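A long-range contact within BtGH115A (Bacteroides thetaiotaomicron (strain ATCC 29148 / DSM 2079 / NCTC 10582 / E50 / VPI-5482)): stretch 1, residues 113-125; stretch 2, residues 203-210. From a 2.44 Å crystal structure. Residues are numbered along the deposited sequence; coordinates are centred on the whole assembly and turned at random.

Stretch 1 113-125: SHGTAYGILEISR
Stretch 2 203-210: LLRLRANT

Stretch 1 is helical throughout (113-125), and one side of it packs against the last turn of a helix that begins before L203, and the residues that follow it. The two stretches run in opposite senses: L121 CA lies 6.5 Å from R205 CA, Y118 CA lies 6.5 Å from R207 CA, and H114 CA lies 8.3 Å from N209 CA. Together they bury 556 Å².

The second helix closes in a Schellman motif. R207 adopts phi/psi 60/29, and the turn is secured by A208 N to L203 O (2.8 Å) and R207 N to L204 O (2.9 Å). Two carbonyls of stretch 2, R205 O and A208 O, accept from stretch 1. R205 O accepts from R125 NH2 at 2.9 Å and, weakly, from R125 NE at 3.4 Å; the extended R125 side chain (chi1 m, chi2 and chi3 t) brings its guanidinium edge to that oxygen. A208 O accepts from Y118 OH at 3.1 Å. Y118 (chi1 m, chi2 -37°) starts sideways, but its length carries the hydroxyl across, while R207 CB lies over one ring face, 4.3 Å from Y118 CE1.

With its edge engaged, the R125 guanidinium lies flat on that of R207, centres 3.4 Å apart and planes at 7°. R125 NE and R207 NE, also 3.4 Å apart, are both donors and do not bond. E122 (chi1 t, chi2 p) offsets some of this like charge through a long salt bridge, E122 OE1 to R207 NH2 at 3.7 Å, at the edge of the R207 guanidinium.

Beside these polar contacts, buried L121 (m, t) points toward stretch 2 and sets CD1 3.6 Å from L204 CB, an apolar contact that demands no hydrogen-bonding partner. S124 OG lies 3.2 Å from R205 NH1; both atoms are hydrogen-bonded elsewhere in the structure. N209 (chi1 p) places CB 3.4 Å from Y118 OH, and its OD1 accepts from T210 OG1 at 2.7 Å.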

ATOM      1  N   SER A 113      -4.895  10.897  24.025  1.00 58.80           N
ATOM      2  CA  SER A 113      -5.990  11.501  23.245  1.00 54.80           C
ATOM      3  C   SER A 113      -6.337  10.669  21.997  1.00 53.28           C
ATOM      4  O   SER A 113      -7.515  10.449  21.699  1.00 54.43           O
ATOM      5  CB  SER A 113      -5.625  12.920  22.827  1.00 54.52           C
ATOM      6  OG  SER A 113      -5.117  13.649  23.920  1.00 61.35           O
ATOM      7  N   HIS A 114      -5.317  10.209  21.277  1.00 49.15           N
ATOM      8  CA  HIS A 114      -5.560   9.368  20.117  1.00 52.20           C
ATOM      9  C   HIS A 114      -6.234   8.064  20.506  1.00 50.86           C
ATOM     10  O   HIS A 114      -7.222   7.650  19.886  1.00 53.14           O
ATOM     11  CB  HIS A 114      -4.286   9.196  19.298  1.00 50.90           C
ATOM     12  CG  HIS A 114      -4.014  10.375  18.421  1.00 45.74           C
ATOM     13  ND1 HIS A 114      -3.553  11.573  18.916  1.00 50.84           N
ATOM     14  CD2 HIS A 114      -4.220  10.574  17.097  1.00 47.79           C
ATOM     15  CE1 HIS A 114      -3.455  12.452  17.933  1.00 46.71           C
ATOM     16  NE2 HIS A 114      -3.842  11.867  16.815  1.00 44.53           N
ATOM     17  N   GLY A 115      -5.776   7.492  21.615  1.00 47.29           N
ATOM     18  CA  GLY A 115      -6.396   6.304  22.183  1.00 41.19           C
ATOM     19  C   GLY A 115      -7.867   6.476  22.470  1.00 43.07           C
ATOM     20  O   GLY A 115      -8.669   5.594  22.188  1.00 56.33           O
ATOM     21  N   THR A 116      -8.230   7.603  23.052  1.00 42.13           N
ATOM     22  CA  THR A 116      -9.620   7.891  23.322  1.00 49.14           C
ATOM     23  C   THR A 116     -10.401   7.941  21.992  1.00 52.05           C
ATOM     24  O   THR A 116     -11.442   7.302  21.882  1.00 47.86           O
ATOM     25  CB  THR A 116      -9.732   9.200  24.120  1.00 49.09           C
ATOM     26  OG1 THR A 116      -8.923   9.078  25.289  1.00 48.37           O
ATOM     27  CG2 THR A 116     -11.185   9.500  24.533  1.00 47.51           C
ATOM     28  N   ALA A 117      -9.865   8.663  20.992  1.00 52.58           N
ATOM     29  CA  ALA A 117     -10.476   8.763  19.663  1.00 52.88           C
ATOM     30  C   ALA A 117     -10.738   7.381  19.054  1.00 58.75           C
ATOM     31  O   ALA A 117     -11.844   7.117  18.532  1.00 56.84           O
ATOM     32  CB  ALA A 117      -9.606   9.593  18.732  1.00 47.83           C
ATOM     33  N   TYR A 118      -9.733   6.497  19.153  1.00 54.55           N
ATOM     34  CA  TYR A 118      -9.795   5.190  18.505  1.00 44.76           C
ATOM     35  C   TYR A 118     -10.812   4.285  19.181  1.00 49.40           C
ATOM     36  O   TYR A 118     -11.504   3.489  18.492  1.00 43.11           O
ATOM     37  CB  TYR A 118      -8.407   4.566  18.432  1.00 41.77           C
ATOM     38  CG  TYR A 118      -7.442   5.340  17.573  1.00 42.80           C
ATOM     39  CD1 TYR A 118      -7.886   5.965  16.397  1.00 41.43           C
ATOM     40  CD2 TYR A 118      -6.073   5.434  17.899  1.00 40.83           C
ATOM     41  CE1 TYR A 118      -7.030   6.657  15.576  1.00 43.93           C
ATOM     42  CE2 TYR A 118      -5.196   6.143  17.065  1.00 42.53           C
ATOM     43  CZ  TYR A 118      -5.686   6.762  15.908  1.00 47.36           C
ATOM     44  OH  TYR A 118      -4.884   7.491  15.027  1.00 49.88           O
ATOM     45  N   GLY A 119     -10.918   4.429  20.517  1.00 47.31           N
ATOM     46  CA  GLY A 119     -11.985   3.773  21.328  1.00 46.22           C
ATOM     47  C   GLY A 119     -13.414   4.080  20.902  1.00 47.84           C
ATOM     48  O   GLY A 119     -14.237   3.176  20.760  1.00 44.59           O
ATOM     49  N   ILE A 120     -13.683   5.374  20.713  1.00 48.79           N
ATOM     50  CA  ILE A 120     -14.946   5.909  20.178  1.00 47.03           C
ATOM     51  C   ILE A 120     -15.297   5.348  18.795  1.00 49.71           C
ATOM     52  O   ILE A 120     -16.440   4.926  18.546  1.00 55.91           O
ATOM     53  CB  ILE A 120     -14.878   7.451  20.109  1.00 44.56           C
ATOM     54  CG1 ILE A 120     -14.687   8.016  21.530  1.00 44.66           C
ATOM     55  CG2 ILE A 120     -16.117   8.003  19.399  1.00 43.34           C
ATOM     56  CD1 ILE A 120     -14.453   9.509  21.626  1.00 51.32           C
ATOM     57  N   LEU A 121     -14.307   5.351  17.911  1.00 46.92           N
ATOM     58  CA  LEU A 121     -14.443   4.826  16.562  1.00 44.96           C
ATOM     59  C   LEU A 121     -14.515   3.312  16.502  1.00 43.31           C
ATOM     60  O   LEU A 121     -14.894   2.766  15.497  1.00 53.43           O
ATOM     61  CB  LEU A 121     -13.338   5.383  15.668  1.00 43.17           C
ATOM     62  CG  LEU A 121     -13.568   6.887  15.368  1.00 44.84           C
ATOM     63  CD1 LEU A 121     -12.427   7.504  14.598  1.00 42.52           C
ATOM     64  CD2 LEU A 121     -14.863   7.167  14.621  1.00 40.74           C
ATOM     65  N   GLU A 122     -14.196   2.636  17.594  1.00 45.75           N
ATOM     66  CA  GLU A 122     -14.360   1.188  17.687  1.00 43.35           C
ATOM     67  C   GLU A 122     -15.833   0.860  17.815  1.00 44.56           C
ATOM     68  O   GLU A 122     -16.304  -0.193  17.337  1.00 47.47           O
ATOM     69  CB  GLU A 122     -13.600   0.652  18.908  1.00 43.52           C
ATOM     70  CG  GLU A 122     -13.641  -0.847  19.147  1.00 49.25           C
ATOM     71  CD  GLU A 122     -13.284  -1.696  17.929  1.00 55.59           C
ATOM     72  OE1 GLU A 122     -12.306  -1.391  17.182  1.00 65.27           O
ATOM     73  OE2 GLU A 122     -13.987  -2.712  17.745  1.00 59.18           O
ATOM     74  N   ILE A 123     -16.548   1.762  18.479  1.00 41.45           N
ATOM     75  CA  ILE A 123     -17.977   1.615  18.742  1.00 44.48           C
ATOM     76  C   ILE A 123     -18.662   1.767  17.412  1.00 43.15           C
ATOM     77  O   ILE A 123     -19.610   1.054  17.125  1.00 39.31           O
ATOM     78  CB  ILE A 123     -18.485   2.671  19.737  1.00 46.61           C
ATOM     79  CG1 ILE A 123     -17.738   2.495  21.069  1.00 44.77           C
ATOM     80  CG2 ILE A 123     -20.015   2.623  19.887  1.00 42.09           C
ATOM     81  CD1 ILE A 123     -18.197   3.461  22.136  1.00 53.03           C
ATOM     82  N   SER A 124     -18.109   2.655  16.581  1.00 46.43           N
ATOM     83  CA  SER A 124     -18.607   2.869  15.244  1.00 42.72           C
ATOM     84  C   SER A 124     -18.405   1.616  14.342  1.00 47.66           C
ATOM     85  O   SER A 124     -19.324   1.240  13.600  1.00 51.05           O
ATOM     86  CB  SER A 124     -18.028   4.161  14.714  1.00 41.31           C
ATOM     87  OG  SER A 124     -17.835   4.086  13.324  1.00 55.41           O
ATOM     88  N   ARG A 125     -17.249   0.952  14.441  1.00 44.74           N
ATOM     89  CA  ARG A 125     -17.027  -0.369  13.797  1.00 48.57           C
ATOM     90  C   ARG A 125     -18.008  -1.464  14.265  1.00 48.67           C
ATOM     91  O   ARG A 125     -18.496  -2.260  13.439  1.00 46.15           O
ATOM     92  CB  ARG A 125     -15.568  -0.856  13.965  1.00 48.50           C
ATOM     93  CG  ARG A 125     -14.566  -0.142  13.053  1.00 46.84           C
ATOM     94  CD  ARG A 125     -13.137  -0.108  13.620  1.00 48.31           C
ATOM     95  NE  ARG A 125     -12.145   0.257  12.592  1.00 59.96           N
ATOM     96  CZ  ARG A 125     -11.684  -0.553  11.615  1.00 62.19           C
ATOM     97  NH1 ARG A 125     -12.075  -1.832  11.490  1.00 56.41           N
ATOM     98  NH2 ARG A 125     -10.802  -0.078  10.743  1.00 58.05           N
ATOM     99  N   LEU A 203      -8.806   8.297   7.559  1.00 42.40           N
ATOM    100  CA  LEU A 203      -7.625   7.849   8.317  1.00 38.93           C
ATOM    101  C   LEU A 203      -7.995   7.494   9.729  1.00 37.73           C
ATOM    102  O   LEU A 203      -7.570   6.472  10.238  1.00 37.53           O
ATOM    103  CB  LEU A 203      -6.511   8.884   8.305  1.00 41.41           C
ATOM    104  CG  LEU A 203      -5.899   9.213   6.943  1.00 42.91           C
ATOM    105  CD1 LEU A 203      -4.902  10.348   7.101  1.00 44.51           C
ATOM    106  CD2 LEU A 203      -5.259   8.008   6.264  1.00 42.54           C
ATOM    107  N   LEU A 204      -8.846   8.309  10.341  1.00 40.73           N
ATOM    108  CA  LEU A 204      -9.398   7.995  11.663  1.00 40.37           C
ATOM    109  C   LEU A 204     -10.076   6.634  11.683  1.00 42.86           C
ATOM    110  O   LEU A 204      -9.764   5.769  12.528  1.00 45.43           O
ATOM    111  CB  LEU A 204     -10.367   9.098  12.111  1.00 41.22           C
ATOM    112  CG  LEU A 204      -9.825  10.496  12.503  1.00 41.67           C
ATOM    113  CD1 LEU A 204     -10.827  11.318  13.306  1.00 40.46           C
ATOM    114  CD2 LEU A 204      -8.506  10.437  13.260  1.00 48.94           C
ATOM    115  N   ARG A 205     -10.961   6.413  10.709  1.00 39.76           N
ATOM    116  CA  ARG A 205     -11.707   5.153  10.648  1.00 37.00           C
ATOM    117  C   ARG A 205     -10.788   3.968  10.361  1.00 37.24           C
ATOM    118  O   ARG A 205     -11.134   2.833  10.701  1.00 35.10           O
ATOM    119  CB  ARG A 205     -12.778   5.224   9.574  1.00 34.18           C
ATOM    120  CG  ARG A 205     -13.959   6.085   9.904  1.00 32.39           C
ATOM    121  CD  ARG A 205     -15.009   5.844   8.806  1.00 32.38           C
ATOM    122  NE  ARG A 205     -16.181   6.729   8.842  1.00 31.89           N
ATOM    123  CZ  ARG A 205     -17.093   6.742   9.812  1.00 38.18           C
ATOM    124  NH1 ARG A 205     -16.963   5.951  10.882  1.00 35.74           N
ATOM    125  NH2 ARG A 205     -18.130   7.579   9.742  1.00 37.85           N
ATOM    126  N   LEU A 206      -9.655   4.228   9.694  1.00 35.30           N
ATOM    127  CA  LEU A 206      -8.641   3.215   9.454  1.00 37.96           C
ATOM    128  C   LEU A 206      -7.606   3.070  10.596  1.00 41.53           C
ATOM    129  O   LEU A 206      -6.703   2.213  10.530  1.00 37.46           O
ATOM    130  CB  LEU A 206      -7.945   3.475   8.110  1.00 38.60           C
ATOM    131  CG  LEU A 206      -8.723   3.268   6.813  1.00 38.72           C
ATOM    132  CD1 LEU A 206      -7.963   3.881   5.648  1.00 42.42           C
ATOM    133  CD2 LEU A 206      -9.015   1.798   6.573  1.00 37.77           C
ATOM    134  N   ARG A 207      -7.772   3.900  11.632  1.00 45.32           N
ATOM    135  CA  ARG A 207      -6.853   4.057  12.801  1.00 50.74           C
ATOM    136  C   ARG A 207      -5.450   4.506  12.424  1.00 48.23           C
ATOM    137  O   ARG A 207      -4.494   4.150  13.081  1.00 56.94           O
ATOM    138  CB  ARG A 207      -6.756   2.802  13.703  1.00 49.16           C
ATOM    139  CG  ARG A 207      -8.057   2.145  14.143  1.00 48.70           C
ATOM    140  CD  ARG A 207      -8.275   0.905  13.289  1.00 51.39           C
ATOM    141  NE  ARG A 207      -9.075  -0.079  14.003  1.00 50.83           N
ATOM    142  CZ  ARG A 207      -9.150  -1.372  13.725  1.00 47.44           C
ATOM    143  NH1 ARG A 207      -8.467  -1.938  12.718  1.00 44.20           N
ATOM    144  NH2 ARG A 207      -9.922  -2.102  14.499  1.00 58.35           N
ATOM    145  N   ALA A 208      -5.333   5.239  11.331  1.00 49.67           N
ATOM    146  CA  ALA A 208      -4.075   5.775  10.865  1.00 44.97           C
ATOM    147  C   ALA A 208      -3.939   7.121  11.559  1.00 50.95           C
ATOM    148  O   ALA A 208      -4.958   7.732  11.974  1.00 48.42           O
ATOM    149  CB  ALA A 208      -4.104   5.935   9.347  1.00 42.70           C
ATOM    150  N   ASN A 209      -2.698   7.583  11.724  1.00 51.52           N
ATOM    151  CA  ASN A 209      -2.478   8.844  12.447  1.00 48.27           C
ATOM    152  C   ASN A 209      -1.674   9.885  11.696  1.00 45.42           C
ATOM    153  O   ASN A 209      -1.578  11.027  12.166  1.00 44.98           O
ATOM    154  CB  ASN A 209      -1.903   8.608  13.855  1.00 43.65           C
ATOM    155  CG  ASN A 209      -0.625   7.803  13.847  1.00 43.80           C
ATOM    156  OD1 ASN A 209       0.022   7.626  12.802  1.00 45.82           O
ATOM    157  ND2 ASN A 209      -0.249   7.289  15.029  1.00 37.52           N
ATOM    158  N   THR A 210      -1.145   9.496  10.532  1.00 38.92           N
ATOM    159  CA  THR A 210      -0.143  10.268   9.794  1.00 40.96           C
ATOM    160  C   THR A 210      -0.584  10.536   8.331  1.00 42.57           C
ATOM    161  O   THR A 210      -1.292   9.739   7.751  1.00 47.54           O
ATOM    162  CB  THR A 210       1.205   9.511   9.848  1.00 40.94           C
ATOM    163  OG1 THR A 210       1.553   9.246  11.219  1.00 42.70           O
ATOM    164  CG2 THR A 210       2.305  10.264   9.171  1.00 35.14           C
TER